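Local coordinates for glutathione S-transferase omega-like 2 (Saccharomyces cerevisiae, PDB 5LKB), which uses glutathione to reduce beta-hydroxyethyl disulfide, dehydroascorbate and dimethylarsinic acid, and reacts with glutathionyl-(hydro)quinones, at residues 46-51 and 219-224; 72-77 and 343-348; 304-309 and 351-356. All blocks are in the same frame, centred on the assembly; numbering follows the deposited sequence.

Interaction 1 (46-51 and 219-224); sequences CPWAHR and INNGVY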
loop_
_atom_site.group_PDB
_atom_site.type_symbol
_atom_site.label_atom_id
_atom_site.label_comp_id
_atom_site.label_asym_id
_atom_site.label_seq_id
_atom_site.Cartn_x
_atom_site.Cartn_y
_atom_site.Cartn_z
ATOM N N CYS A 46 -1.116 -1.334 -19.704
ATOM C CA CYS A 46 -2.483 -1.835 -19.678
ATOM C C CYS A 46 -2.478 -3.351 -19.627
ATOM O O CYS A 46 -1.895 -3.976 -20.518
ATOM C CB CYS A 46 -3.208 -1.415 -20.977
ATOM S SG CYS A 46 -4.803 -2.173 -21.185
ATOM N N PRO A 47 -3.179 -3.989 -18.680
ATOM C CA PRO A 47 -3.187 -5.446 -18.603
ATOM C C PRO A 47 -4.002 -6.097 -19.718
ATOM O O PRO A 47 -3.821 -7.289 -20.000
ATOM C CB PRO A 47 -3.822 -5.708 -17.218
ATOM C CG PRO A 47 -4.727 -4.580 -17.005
ATOM C CD PRO A 47 -3.996 -3.386 -17.573
ATOM N N TRP A 48 -4.952 -5.342 -20.261
ATOM C CA TRP A 48 -5.765 -5.839 -21.372
ATOM C C TRP A 48 -4.898 -5.915 -22.620
ATOM O O TRP A 48 -4.837 -6.960 -23.305
ATOM C CB TRP A 48 -6.986 -4.897 -21.514
ATOM C CG TRP A 48 -7.708 -4.558 -20.238
ATOM C CD1 TRP A 48 -7.600 -3.395 -19.541
ATOM C CD2 TRP A 48 -8.529 -5.423 -19.425
ATOM N NE1 TRP A 48 -8.294 -3.465 -18.368
ATOM C CE2 TRP A 48 -8.905 -4.688 -18.284
ATOM C CE3 TRP A 48 -9.025 -6.719 -19.575
ATOM C CZ2 TRP A 48 -9.739 -5.208 -17.314
ATOM C CZ3 TRP A 48 -9.858 -7.228 -18.634
ATOM C CH2 TRP A 48 -10.211 -6.465 -17.491
ATOM N N ALA A 49 -4.220 -4.805 -22.935
ATOM C CA ALA A 49 -3.291 -4.798 -24.067
ATOM C C ALA A 49 -2.153 -5.780 -23.855
ATOM O O ALA A 49 -1.658 -6.403 -24.797
ATOM C CB ALA A 49 -2.767 -3.380 -24.278
ATOM N N HIS A 50 -1.705 -5.949 -22.602
ATOM C CA HIS A 50 -0.627 -6.866 -22.325
ATOM C C HIS A 50 -0.995 -8.280 -22.789
ATOM O O HIS A 50 -0.156 -9.015 -23.229
ATOM C CB HIS A 50 -0.247 -6.775 -20.829
ATOM C CG HIS A 50 1.046 -7.437 -20.458
ATOM N ND1 HIS A 50 1.528 -7.423 -19.146
ATOM C CD2 HIS A 50 1.987 -8.046 -21.210
ATOM C CE1 HIS A 50 2.700 -8.024 -19.130
ATOM N NE2 HIS A 50 3.007 -8.402 -20.370
ATOM N N ARG A 51 -2.263 -8.680 -22.663
ATOM C CA ARG A 51 -2.681 -10.001 -23.110
ATOM C C ARG A 51 -2.294 -10.203 -24.541
ATOM O O ARG A 51 -1.840 -11.281 -24.894
ATOM C CB ARG A 51 -4.199 -10.147 -23.027
ATOM C CG ARG A 51 -4.863 -9.980 -21.631
ATOM C CD ARG A 51 -6.345 -9.846 -21.863
ATOM N NE ARG A 51 -7.120 -10.139 -20.667
ATOM C CZ ARG A 51 -8.434 -10.256 -20.659
ATOM N NH1 ARG A 51 -9.102 -10.136 -21.818
ATOM N NH2 ARG A 51 -9.058 -10.527 -19.533
ATOM N N ILE A 219 -11.257 -10.407 -10.616
ATOM C CA ILE A 219 -9.818 -10.177 -10.498
ATOM C C ILE A 219 -9.393 -9.186 -11.565
ATOM O O ILE A 219 -8.929 -8.086 -11.266
ATOM C CB ILE A 219 -9.047 -11.513 -10.538
ATOM C CG1 ILE A 219 -9.435 -12.366 -9.311
ATOM C CG2 ILE A 219 -7.551 -11.277 -10.608
ATOM C CD1 ILE A 219 -9.014 -13.769 -9.265
ATOM N N ASN A 220 -9.519 -9.576 -12.843
ATOM C CA ASN A 220 -9.079 -8.691 -13.921
ATOM C C ASN A 220 -9.750 -7.335 -13.835
ATOM O O ASN A 220 -9.094 -6.280 -13.808
ATOM C CB ASN A 220 -9.329 -9.289 -15.318
ATOM C CG ASN A 220 -8.585 -10.550 -15.595
ATOM O OD1 ASN A 220 -7.430 -10.787 -15.161
ATOM N ND2 ASN A 220 -9.188 -11.358 -16.429
ATOM N N ASN A 221 -11.110 -7.328 -13.856
ATOM C CA ASN A 221 -11.889 -6.126 -13.638
ATOM C C ASN A 221 -12.156 -5.874 -12.153
ATOM O O ASN A 221 -12.460 -4.741 -11.791
ATOM C CB ASN A 221 -13.232 -6.186 -14.411
ATOM C CG ASN A 221 -13.791 -4.831 -14.660
ATOM O OD1 ASN A 221 -13.105 -3.856 -15.014
ATOM N ND2 ASN A 221 -15.109 -4.719 -14.501
ATOM N N GLY A 222 -12.019 -6.907 -11.315
ATOM C CA GLY A 222 -12.278 -6.711 -9.892
ATOM C C GLY A 222 -11.361 -5.669 -9.271
ATOM O O GLY A 222 -11.809 -4.836 -8.491
ATOM N N VAL A 223 -10.077 -5.683 -9.664
ATOM C CA VAL A 223 -9.175 -4.663 -9.093
ATOM C C VAL A 223 -9.563 -3.264 -9.515
ATOM O O VAL A 223 -9.406 -2.321 -8.748
ATOM C CB VAL A 223 -7.701 -4.933 -9.393
ATOM C CG1 VAL A 223 -7.273 -6.278 -8.822
ATOM C CG2 VAL A 223 -7.373 -4.874 -10.917
ATOM N N TYR A 224 -10.147 -3.077 -10.727
ATOM C CA TYR A 224 -10.556 -1.764 -11.203
ATOM C C TYR A 224 -11.856 -1.298 -10.546
ATOM O O TYR A 224 -11.968 -0.136 -10.165
ATOM C CB TYR A 224 -10.763 -1.795 -12.712
ATOM C CG TYR A 224 -9.470 -1.772 -13.496
ATOM C CD1 TYR A 224 -8.848 -0.590 -13.775
ATOM C CD2 TYR A 224 -8.941 -2.915 -14.013
ATOM C CE1 TYR A 224 -7.674 -0.528 -14.520
ATOM C CE2 TYR A 224 -7.723 -2.892 -14.742
ATOM C CZ TYR A 224 -7.130 -1.671 -15.039
ATOM O OH TYR A 224 -5.949 -1.581 -15.806
#
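Tyr224 OH is the best-held polar atom, gripped by two hydrogen bonds: one to the hydroxyl of Tyr346, the other to a glycerol probably from the crystallisation liquor. The same oxygen rests against the proline ring at the helix start, 3.2 Å from Pro47 CD, and Pro47 CG lies near the plane of the phenol ring, at its edge. A rigid proline suits the first turn, where it needs no N-H to give. Trp48, its CG anti to the carbonyl carbon (chi1 -47°), reaches its indole across to the 219-224 segment. Trp48 NE1 comes within 3.7 Å of Tyr224 CE2; the planes are inclined by 30° and the centres of the Trp48 five-membered ring and the phenol lie 5.5 Å apart, too displaced for a real stack. The six-membered end crosses Asn220, with Trp48 CH2 3.7 Å from Asn220 CB. Pro47 CG lies over one face of the indole, while Trp48 CE3 sits above the guanidinium of Arg51, whose extended chain brings the guanidinium edge to the Asn220 side chain. An alanine in place of Trp48 would remove the indole from between Tyr224, Asn220 and Arg51, and would probably loosen the join between the two helical segments. Asn221 OD1 and the Tyr224 ring engage Arg15, a glutathione-binding residue, by hydrogen bond and cation-pi contact. Beside this packing the nucleophile Cys46 occupies the N-cap: its SG accepts from Ala49 N at 3.2 Å, almost straight (176°). That N-H, with the positive end of the helix dipole, would probably favour the thiolate, lowering the pKa.

Interaction 2 (72-77 and 343-348); sequences WHLDEK and KLHYTR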
loop_
_atom_site.group_PDB
_atom_site.type_symbol
_atom_site.label_atom_id
_atom_site.label_comp_id
_atom_site.label_asym_id
_atom_site.label_seq_id
_atom_site.Cartn_x
_atom_site.Cartn_y
_atom_site.Cartn_z
ATOM N N TRP A 72 2.870 6.111 -21.465
ATOM C CA TRP A 72 2.259 5.632 -20.227
ATOM C C TRP A 72 1.372 6.664 -19.545
ATOM O O TRP A 72 0.491 6.272 -18.775
ATOM C CB TRP A 72 3.334 5.105 -19.251
ATOM C CG TRP A 72 4.501 6.071 -19.077
ATOM C CD1 TRP A 72 5.699 5.983 -19.718
ATOM C CD2 TRP A 72 4.550 7.262 -18.284
ATOM N NE1 TRP A 72 6.502 7.055 -19.373
ATOM C CE2 TRP A 72 5.822 7.845 -18.498
ATOM C CE3 TRP A 72 3.645 7.909 -17.424
ATOM C CZ2 TRP A 72 6.218 9.008 -17.857
ATOM C CZ3 TRP A 72 4.066 9.079 -16.785
ATOM C CH2 TRP A 72 5.329 9.608 -17.022
ATOM N N HIS A 73 1.529 7.949 -19.841
ATOM C CA HIS A 73 0.727 8.978 -19.209
ATOM C C HIS A 73 -0.618 9.148 -19.937
ATOM O O HIS A 73 -0.656 9.512 -21.129
ATOM C CB HIS A 73 1.443 10.320 -19.098
ATOM C CG HIS A 73 0.646 11.341 -18.362
ATOM N ND1 HIS A 73 0.263 12.547 -18.919
ATOM C CD2 HIS A 73 0.144 11.336 -17.103
ATOM C CE1 HIS A 73 -0.418 13.241 -18.023
ATOM N NE2 HIS A 73 -0.523 12.518 -16.918
ATOM N N LEU A 74 -1.725 8.962 -19.212
ATOM C CA LEU A 74 -3.058 9.070 -19.792
ATOM C C LEU A 74 -3.737 10.342 -19.289
ATOM O O LEU A 74 -4.173 10.422 -18.136
ATOM C CB LEU A 74 -3.854 7.808 -19.493
ATOM C CG LEU A 74 -5.307 7.786 -19.977
ATOM C CD1 LEU A 74 -5.437 7.889 -21.504
ATOM C CD2 LEU A 74 -5.928 6.489 -19.579
ATOM N N ASP A 75 -3.808 11.389 -20.166
ATOM C CA ASP A 75 -4.452 12.652 -19.835
ATOM C C ASP A 75 -5.893 12.686 -20.358
ATOM O O ASP A 75 -6.410 11.680 -20.853
ATOM C CB ASP A 75 -3.575 13.830 -20.287
ATOM C CG ASP A 75 -3.532 14.040 -21.803
ATOM O OD1 ASP A 75 -4.444 13.560 -22.508
ATOM O OD2 ASP A 75 -2.551 14.678 -22.259
ATOM N N GLU A 76 -6.559 13.842 -20.209
ATOM C CA GLU A 76 -7.976 13.939 -20.567
ATOM C C GLU A 76 -8.223 13.716 -22.046
ATOM O O GLU A 76 -9.340 13.322 -22.425
ATOM C CB GLU A 76 -8.544 15.311 -20.186
ATOM N N LYS A 77 -7.251 13.993 -22.902
ATOM C CA LYS A 77 -7.428 13.722 -24.342
ATOM C C LYS A 77 -7.047 12.294 -24.779
ATOM O O LYS A 77 -6.999 12.006 -25.982
ATOM C CB LYS A 77 -6.691 14.786 -25.151
ATOM C CG LYS A 77 -7.303 16.177 -25.010
ATOM C CD LYS A 77 -6.592 17.195 -25.873
ATOM C CE LYS A 77 -7.141 18.603 -25.673
ATOM N NZ LYS A 77 -7.086 19.049 -24.239
ATOM N N LYS A 343 3.963 1.141 -13.334
ATOM C CA LYS A 343 3.853 1.983 -12.152
ATOM C C LYS A 343 3.570 3.427 -12.479
ATOM O O LYS A 343 2.754 4.092 -11.777
ATOM C CB LYS A 343 5.130 1.868 -11.291
ATOM C CG LYS A 343 5.256 0.484 -10.629
ATOM C CD LYS A 343 6.615 0.265 -9.967
ATOM C CE LYS A 343 6.871 1.159 -8.782
ATOM N NZ LYS A 343 6.196 0.624 -7.634
ATOM N N LEU A 344 4.256 3.954 -13.491
ATOM C CA LEU A 344 4.039 5.345 -13.872
ATOM C C LEU A 344 2.627 5.575 -14.388
ATOM O O LEU A 344 1.965 6.535 -14.007
ATOM C CB LEU A 344 5.077 5.785 -14.914
ATOM C CG LEU A 344 6.521 5.945 -14.430
ATOM C CD1 LEU A 344 7.417 6.049 -15.650
ATOM C CD2 LEU A 344 6.585 7.217 -13.551
ATOM N N HIS A 345 2.125 4.685 -15.250
ATOM C CA HIS A 345 0.782 4.922 -15.794
ATOM C C HIS A 345 -0.233 5.155 -14.689
ATOM O O HIS A 345 -0.972 6.156 -14.681
ATOM C CB HIS A 345 0.308 3.747 -16.654
ATOM C CG HIS A 345 -1.148 3.821 -16.924
ATOM N ND1 HIS A 345 -1.675 4.838 -17.683
ATOM C CD2 HIS A 345 -2.200 3.101 -16.451
ATOM C CE1 HIS A 345 -2.997 4.758 -17.650
ATOM N NE2 HIS A 345 -3.342 3.710 -16.918
ATOM N N TYR A 346 -0.346 4.183 -13.778
ATOM C CA TYR A 346 -1.432 4.235 -12.832
ATOM C C TYR A 346 -1.261 5.408 -11.885
ATOM O O TYR A 346 -2.198 6.161 -11.646
ATOM C CB TYR A 346 -1.492 2.927 -12.058
ATOM C CG TYR A 346 -2.112 1.728 -12.828
ATOM C CD1 TYR A 346 -1.327 0.892 -13.615
ATOM C CD2 TYR A 346 -3.453 1.411 -12.684
ATOM C CE1 TYR A 346 -1.870 -0.180 -14.235
ATOM C CE2 TYR A 346 -4.026 0.343 -13.336
ATOM C CZ TYR A 346 -3.233 -0.444 -14.121
ATOM O OH TYR A 346 -3.696 -1.573 -14.750
ATOM N N THR A 347 -0.056 5.561 -11.327
ATOM C CA THR A 347 0.132 6.556 -10.283
ATOM C C THR A 347 0.140 7.987 -10.820
ATOM O O THR A 347 -0.207 8.925 -10.090
ATOM C CB THR A 347 1.410 6.296 -9.510
ATOM O OG1 THR A 347 2.528 6.410 -10.378
ATOM C CG2 THR A 347 1.358 4.944 -8.789
ATOM N N ARG A 348 0.565 8.186 -12.061
ATOM C CA ARG A 348 0.618 9.519 -12.650
ATOM C C ARG A 348 -0.643 9.901 -13.393
ATOM O O ARG A 348 -0.856 11.095 -13.601
ATOM C CB ARG A 348 1.783 9.633 -13.629
ATOM C CG ARG A 348 3.163 9.293 -13.073
ATOM C CD ARG A 348 3.534 10.283 -11.977
ATOM N NE ARG A 348 4.926 10.098 -11.569
ATOM C CZ ARG A 348 5.985 10.542 -12.229
ATOM N NH1 ARG A 348 5.827 11.281 -13.349
ATOM N NH2 ARG A 348 7.198 10.217 -11.826
HETATM O O HOH W 1 -2.265 13.328 -14.830
#
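Trp72 comes first, with its CG in the crowded position between backbone N and carbonyl carbon (chi1 49°), which lays the indole against helix 339-349. Leu344 CB sits over the face of the six-membered ring, 3.8 Å from its centroid, a CH-pi contact, and Leu344 CD1 covers the same face nearer the rim. Arg348, bent at chi2 (-64°), passes CG within 3.8 Å of Trp72 CZ3 and turns its guanidinium perpendicular to the indole; its NH1 is bound by Ile119 O and Asn121 OD1, just as Trp72 NE1 is bound by Asp129. Trp72 O then receives His345 ND1 at 2.8 Å, almost end-on to its carbonyl (162°) and in the imidazole plane. This bond fixes the ring's rotation and puts a proton on ND1, leaving NE2 to meet a glycerol, probably a crystallisation additive. His73 points its CB the other way, yet its ring returns: a water bridges His73 NE2 (2.8 Å) to Arg348 O, while Arg80 supplies its strongest polar partner. Leu74 finishes the contact, its CB 3.7 Å from His345 CE1, an apolar neighbour along the edge of that imidazole. The loop after strand 66-69 of the thioredoxin-like domain is thereby fastened to a late helix of the helical domain, with His345 adjoining the glutathione-binding Trp79, at the interdomain cleft where glutathione transferases place their active sites.

Interaction 3 (304-309 and 351-356); sequences HFKCNF and TRINPL
Ile353 is the tightly packed part of this contact, a branched aliphatic wedge set against two rings. Chi1 of -67° puts CG1 anti to the carbonyl carbon and CG2 anti to the backbone N, so that the two branches head for different rings. CG2 goes over the face of the His304 imidazole, 3.9 Å from the centroid, a CH-pi contact, and also presses on the backbone, 3.2 Å from His304 O. The other branch ends in CD1, which meets the edge of the Phe305 ring at CE1 (3.9 Å). His304 can reach over because its CG is anti to the backbone N (chi1 -179°); the two side chains cross at about a right angle. Phe305 in turn is packed edge-to-face against Tyr224, Phe228 and Tyr346, so Ile353 abuts the rim of an aromatic cluster.

Lys306 makes the looser side. It runs alongside Ile353, pointing the other way, its chain extended until chi4, and its NZ donates to a water 2.8 Å away that gives a hydrogen to Ile353 O. Long, flexible lysine suits this margin, where Ile358 of the second subunit packs on it.

A second, enclosed water lies in the imidazole plane, 2.8 Å from His304 ND1, and accepts from Asn354 ND2. Both imidazole nitrogens are thus engaged, NE2 with His350, and Asn354 ND2 also donates to Ile358 O of its own chain. Direct contact between the segments is largely apolar, consistent with shape holding the wedge and with ordered waters and neighbouring groups satisfying the polar atoms.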
loop_
_atom_site.group_PDB
_atom_site.type_symbol
_atom_site.label_atom_id
_atom_site.label_comp_id
_atom_site.label_asym_id
_atom_site.label_seq_id
_atom_site.Cartn_x
_atom_site.Cartn_y
_atom_site.Cartn_z
ATOM N N HIS A 304 -2.192 1.328 -4.852
ATOM C CA HIS A 304 -2.840 2.327 -5.654
ATOM C C HIS A 304 -4.327 2.056 -5.752
ATOM O O HIS A 304 -5.147 3.016 -5.710
ATOM C CB HIS A 304 -2.236 2.324 -7.053
ATOM C CG HIS A 304 -2.819 3.345 -7.975
ATOM N ND1 HIS A 304 -2.559 4.706 -7.882
ATOM C CD2 HIS A 304 -3.610 3.169 -9.066
ATOM C CE1 HIS A 304 -3.225 5.320 -8.858
ATOM N NE2 HIS A 304 -3.880 4.410 -9.567
ATOM N N PHE A 305 -4.718 0.807 -5.945
ATOM C CA PHE A 305 -6.129 0.431 -5.959
ATOM C C PHE A 305 -6.606 -0.102 -4.600
ATOM O O PHE A 305 -7.748 -0.543 -4.461
ATOM C CB PHE A 305 -6.430 -0.612 -7.058
ATOM C CG PHE A 305 -6.514 -0.049 -8.477
ATOM C CD1 PHE A 305 -6.511 1.341 -8.753
ATOM C CD2 PHE A 305 -6.681 -0.911 -9.564
ATOM C CE1 PHE A 305 -6.663 1.874 -10.061
ATOM C CE2 PHE A 305 -6.870 -0.401 -10.844
ATOM C CZ PHE A 305 -6.824 1.002 -11.107
ATOM N N LYS A 306 -5.781 -0.019 -3.565
ATOM C CA LYS A 306 -6.171 -0.364 -2.207
ATOM C C LYS A 306 -6.598 -1.805 -2.071
ATOM O O LYS A 306 -7.363 -2.175 -1.158
ATOM C CB LYS A 306 -7.203 0.621 -1.606
ATOM C CG LYS A 306 -6.823 2.081 -1.753
ATOM C CD LYS A 306 -7.945 2.976 -1.197
ATOM C CE LYS A 306 -7.507 4.458 -1.261
ATOM N NZ LYS A 306 -7.055 5.092 -2.593
ATOM N N CYS A 307 -5.992 -2.689 -2.894
ATOM C CA CYS A 307 -6.296 -4.099 -2.856
ATOM C C CYS A 307 -5.272 -4.743 -1.948
ATOM O O CYS A 307 -4.336 -5.410 -2.365
ATOM C CB CYS A 307 -6.145 -4.631 -4.260
ATOM S SG CYS A 307 -7.564 -4.197 -5.366
ATOM N N ASN A 308 -5.453 -4.551 -0.624
ATOM C CA ASN A 308 -4.301 -4.660 0.269
ATOM C C ASN A 308 -4.531 -5.489 1.516
ATOM O O ASN A 308 -3.778 -5.339 2.471
ATOM C CB ASN A 308 -3.745 -3.278 0.607
ATOM C CG ASN A 308 -4.579 -2.535 1.607
ATOM O OD1 ASN A 308 -5.768 -2.780 1.751
ATOM N ND2 ASN A 308 -3.930 -1.591 2.311
ATOM N N PHE A 309 -5.482 -6.416 1.524
ATOM C CA PHE A 309 -5.558 -7.387 2.633
ATOM C C PHE A 309 -4.205 -8.020 2.882
ATOM O O PHE A 309 -3.769 -8.225 4.025
ATOM C CB PHE A 309 -6.586 -8.502 2.355
ATOM C CG PHE A 309 -8.073 -8.067 2.298
ATOM C CD1 PHE A 309 -8.491 -6.730 2.336
ATOM C CD2 PHE A 309 -9.082 -9.053 2.235
ATOM C CE1 PHE A 309 -9.858 -6.382 2.218
ATOM C CE2 PHE A 309 -10.400 -8.696 2.179
ATOM C CZ PHE A 309 -10.793 -7.395 2.146
ATOM N N THR A 351 -5.608 11.022 -11.038
ATOM C CA THR A 351 -5.550 12.162 -10.124
ATOM C C THR A 351 -6.510 12.058 -8.962
ATOM O O THR A 351 -6.245 12.664 -7.914
ATOM C CB THR A 351 -5.912 13.441 -10.911
ATOM O OG1 THR A 351 -5.187 13.448 -12.150
ATOM C CG2 THR A 351 -5.555 14.667 -10.111
ATOM N N ARG A 352 -7.630 11.361 -9.119
ATOM C CA ARG A 352 -8.580 11.230 -8.022
ATOM C C ARG A 352 -8.196 10.154 -7.026
ATOM O O ARG A 352 -8.834 10.031 -5.969
ATOM C CB ARG A 352 -9.986 10.983 -8.539
ATOM C CG ARG A 352 -10.500 12.139 -9.415
ATOM C CD ARG A 352 -12.038 12.177 -9.417
ATOM N NE ARG A 352 -12.562 11.050 -10.160
ATOM C CZ ARG A 352 -12.547 10.965 -11.492
ATOM N NH1 ARG A 352 -12.032 11.954 -12.214
ATOM N NH2 ARG A 352 -13.045 9.894 -12.119
ATOM N N ILE A 353 -7.125 9.426 -7.306
ATOM C CA ILE A 353 -6.522 8.483 -6.376
ATOM C C ILE A 353 -5.229 9.035 -5.793
ATOM O O ILE A 353 -4.992 8.956 -4.586
ATOM C CB ILE A 353 -6.282 7.132 -7.083
ATOM C CG1 ILE A 353 -7.590 6.438 -7.442
ATOM C CG2 ILE A 353 -5.452 6.195 -6.172
ATOM C CD1 ILE A 353 -7.392 5.292 -8.401
ATOM N N ASN A 354 -4.369 9.564 -6.637
ATOM C CA ASN A 354 -3.023 9.995 -6.250
ATOM C C ASN A 354 -2.923 11.427 -6.731
ATOM O O ASN A 354 -2.456 11.673 -7.847
ATOM C CB ASN A 354 -1.972 9.073 -6.878
ATOM C CG ASN A 354 -0.547 9.346 -6.425
ATOM O OD1 ASN A 354 -0.126 10.501 -6.231
ATOM N ND2 ASN A 354 0.220 8.270 -6.228
ATOM N N PRO A 355 -3.357 12.402 -5.915
ATOM C CA PRO A 355 -3.529 13.762 -6.454
ATOM C C PRO A 355 -2.247 14.443 -6.829
ATOM O O PRO A 355 -2.234 15.246 -7.776
ATOM C CB PRO A 355 -4.247 14.538 -5.350
ATOM C CG PRO A 355 -4.718 13.574 -4.382
ATOM C CD PRO A 355 -3.925 12.248 -4.573
ATOM N N LEU A 356 -1.147 14.134 -6.166
ATOM C CA LEU A 356 0.119 14.769 -6.472
ATOM C C LEU A 356 0.960 13.979 -7.463
ATOM O O LEU A 356 2.045 14.417 -7.843
ATOM C CB LEU A 356 0.904 14.981 -5.191
ATOM C CG LEU A 356 0.157 15.715 -4.097
ATOM C CD1 LEU A 356 1.125 16.092 -2.991
ATOM C CD2 LEU A 356 -0.574 16.944 -4.664
HETATM O O HOH W 2 -0.994 5.707 -5.853
HETATM O O HOH W 3 -5.984 7.646 -2.379
#

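From the N terminus, 46-51 waits across 167 residues for 219-224, so interaction 1 closes a loop that joins the start of helix 47-58 in the thioredoxin-like domain to the helical domain. Within that loop lies 72-77, whose partner 343-348 comes far later; interaction 2 therefore crosses interaction 1 and makes a second interdomain tie. Interaction 3 opens after interaction 1 has closed and shuts a short loop of 41 residues inside the helical domain, crossing interaction 2 because 343-348 lies between its segments. Tyr346, on the helix of interaction 2, adjoins both other contacts, and 219-224 lies against 304-309, with Val223 near Phe305 and Cys307.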